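Local coordinates for thioredoxin-like fold domain-containing protein (Enterococcus faecalis, PDB 1Z6M), which is of unknown function but has a thioredoxin-like fold with a CxxC pair at a helix start, consistent with a role in thiol-disulfide exchange, at residues T16-H21 with S136-E141. Residues are numbered along the deposited sequence; the frame is centred on the assembly and turned at random.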
loop_
_atom_site.group_PDB
_atom_site.type_symbol
_atom_site.label_atom_id
_atom_site.label_comp_id
_atom_site.label_asym_id
_atom_site.label_seq_id
_atom_site.Cartn_x
_atom_site.Cartn_y
_atom_site.Cartn_z
ATOM N N THR A 16 13.407 -0.348 1.906
ATOM C CA THR A 16 12.912 -0.964 0.685
ATOM C C THR A 16 12.916 -2.486 0.781
ATOM O O THR A 16 12.890 -3.173 -0.240
ATOM C CB THR A 16 13.750 -0.522 -0.524
ATOM O OG1 THR A 16 15.112 -0.919 -0.321
ATOM C CG2 THR A 16 13.685 0.988 -0.669
ATOM N N GLU A 17 12.915 -3.008 2.005
ATOM C CA GLU A 17 12.971 -4.451 2.234
ATOM C C GLU A 17 11.620 -5.072 2.568
ATOM O O GLU A 17 11.210 -6.043 1.929
ATOM C CB GLU A 17 13.980 -4.767 3.338
ATOM C CG GLU A 17 15.413 -4.462 2.959
ATOM C CD GLU A 17 15.927 -5.328 1.821
ATOM O OE1 GLU A 17 15.665 -6.554 1.831
ATOM O OE2 GLU A 17 16.604 -4.778 0.918
ATOM N N THR A 18 10.936 -4.525 3.567
ATOM C CA THR A 18 9.705 -5.134 4.048
ATOM C C THR A 18 8.545 -4.815 3.124
ATOM O O THR A 18 8.308 -3.642 2.808
ATOM C CB THR A 18 9.376 -4.626 5.453
ATOM O OG1 THR A 18 10.485 -4.895 6.309
ATOM C CG2 THR A 18 8.142 -5.323 6.000
ATOM N N GLY A 19 7.804 -5.842 2.722
ATOM C CA GLY A 19 6.583 -5.604 1.976
ATOM C C GLY A 19 6.513 -6.277 0.637
ATOM O O GLY A 19 7.287 -7.185 0.343
ATOM N N LEU A 20 5.545 -5.856 -0.164
ATOM C CA LEU A 20 5.305 -6.439 -1.470
ATOM C C LEU A 20 6.123 -5.689 -2.510
ATOM O O LEU A 20 5.953 -4.482 -2.675
ATOM C CB LEU A 20 3.813 -6.334 -1.795
ATOM C CG LEU A 20 3.333 -6.791 -3.170
ATOM C CD1 LEU A 20 3.619 -8.272 -3.380
ATOM C CD2 LEU A 20 1.848 -6.503 -3.327
ATOM N N HIS A 21 7.007 -6.403 -3.204
ATOM C CA HIS A 21 7.868 -5.785 -4.212
ATOM C C HIS A 21 7.285 -5.965 -5.597
ATOM O O HIS A 21 7.054 -7.091 -6.025
ATOM C CB HIS A 21 9.258 -6.405 -4.173
ATOM C CG HIS A 21 10.013 -6.087 -2.928
ATOM N ND1 HIS A 21 9.728 -6.674 -1.715
ATOM C CD2 HIS A 21 11.055 -5.252 -2.709
ATOM C CE1 HIS A 21 10.557 -6.205 -0.800
ATOM N NE2 HIS A 21 11.357 -5.328 -1.372
ATOM N N SER A 136 3.840 -6.806 11.859
ATOM C CA SER A 136 4.464 -6.051 12.936
ATOM C C SER A 136 5.593 -5.168 12.394
ATOM O O SER A 136 5.788 -4.042 12.852
ATOM C CB SER A 136 4.976 -7.017 14.009
ATOM O OG SER A 136 6.009 -6.457 14.792
ATOM N N ALA A 137 6.329 -5.685 11.407
ATOM C CA ALA A 137 7.452 -4.937 10.842
ATOM C C ALA A 137 6.959 -3.656 10.174
ATOM O O ALA A 137 7.565 -2.599 10.330
ATOM C CB ALA A 137 8.248 -5.777 9.860
ATOM N N VAL A 138 5.839 -3.732 9.453
ATOM C CA VAL A 138 5.282 -2.525 8.837
ATOM C C VAL A 138 4.827 -1.521 9.895
ATOM O O VAL A 138 5.088 -0.325 9.780
ATOM C CB VAL A 138 4.147 -2.864 7.862
ATOM C CG1 VAL A 138 3.443 -1.609 7.398
ATOM C CG2 VAL A 138 4.705 -3.622 6.668
ATOM N N ILE A 139 4.139 -1.999 10.927
ATOM C CA ILE A 139 3.718 -1.100 12.000
ATOM C C ILE A 139 4.935 -0.438 12.679
ATOM O O ILE A 139 4.940 0.773 12.926
ATOM C CB ILE A 139 2.862 -1.844 13.033
ATOM C CG1 ILE A 139 1.524 -2.246 12.409
ATOM C CG2 ILE A 139 2.665 -1.002 14.301
ATOM C CD1 ILE A 139 0.767 -3.278 13.201
ATOM N N ALA A 140 5.968 -1.235 12.956
ATOM C CA ALA A 140 7.187 -0.734 13.596
ATOM C C ALA A 140 7.917 0.275 12.716
ATOM O O ALA A 140 8.422 1.275 13.207
ATOM C CB ALA A 140 8.106 -1.897 13.948
ATOM N N GLU A 141 7.954 0.018 11.410
ATOM C CA GLU A 141 8.604 0.917 10.455
ATOM C C GLU A 141 7.845 2.240 10.361
ATOM O O GLU A 141 8.446 3.311 10.413
ATOM C CB GLU A 141 8.702 0.238 9.090
ATOM C CG GLU A 141 9.427 1.043 8.047
ATOM C CD GLU A 141 9.426 0.400 6.670
ATOM O OE1 GLU A 141 9.118 -0.813 6.550
ATOM O OE2 GLU A 141 9.774 1.105 5.700
HETATM O O HOH W 1 10.330 -2.829 7.969
#
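Thr18 turns its methyl CG2 anti to its own backbone N, which aims that carbon at helix 132-145 and swings OG1 to the side of the backbone N, while Glu141, with CG likewise anti to N (chi1 -177°) and an extended chain beyond it, reaches from the helix back to the same residue. A beta-branched residue with one methyl and one hydroxyl suits this place, because each branch finds its own kind of partner. CG2 lies 3.9 Å from CB of Ala137 and 3.9 Å from CG2 of Val138. Ala137, whose side chain is a single methyl, lets the threonine come close to the helix surface, and the CG2 branch of Val138 stands beside its backbone N, where it meets the threonine methyl; the Val138 side chain, buried, also touches Lys67 and Phe69.

The polar half is joined through a water, which sits 2.7 Å from OG1 of Thr18 and donates to OE1 of Glu141 at 2.7 Å. That carboxylate is buried, and its charge is probably balanced by Lys67, which forms a salt bridge with OE1, while OE2 accepts a hydrogen bond from the backbone N of Asn15. Lys67 in turn bonds to the carbonyl O of Thr18, so one ammonium group ties the loop and the helix to strand 62-68. From strand 20-22, His21 NE2 donates back to the carbonyl O of Thr16 at 2.9 Å, with an N-H...O angle of 154°. Gly19, at phi 123°, takes a conformation in which a CB would collide with the preceding carbonyl O. The contact thus fastens the loop entering edge strand 20-22 to a helix packed beside the central mixed sheet of a thioredoxin-like fold.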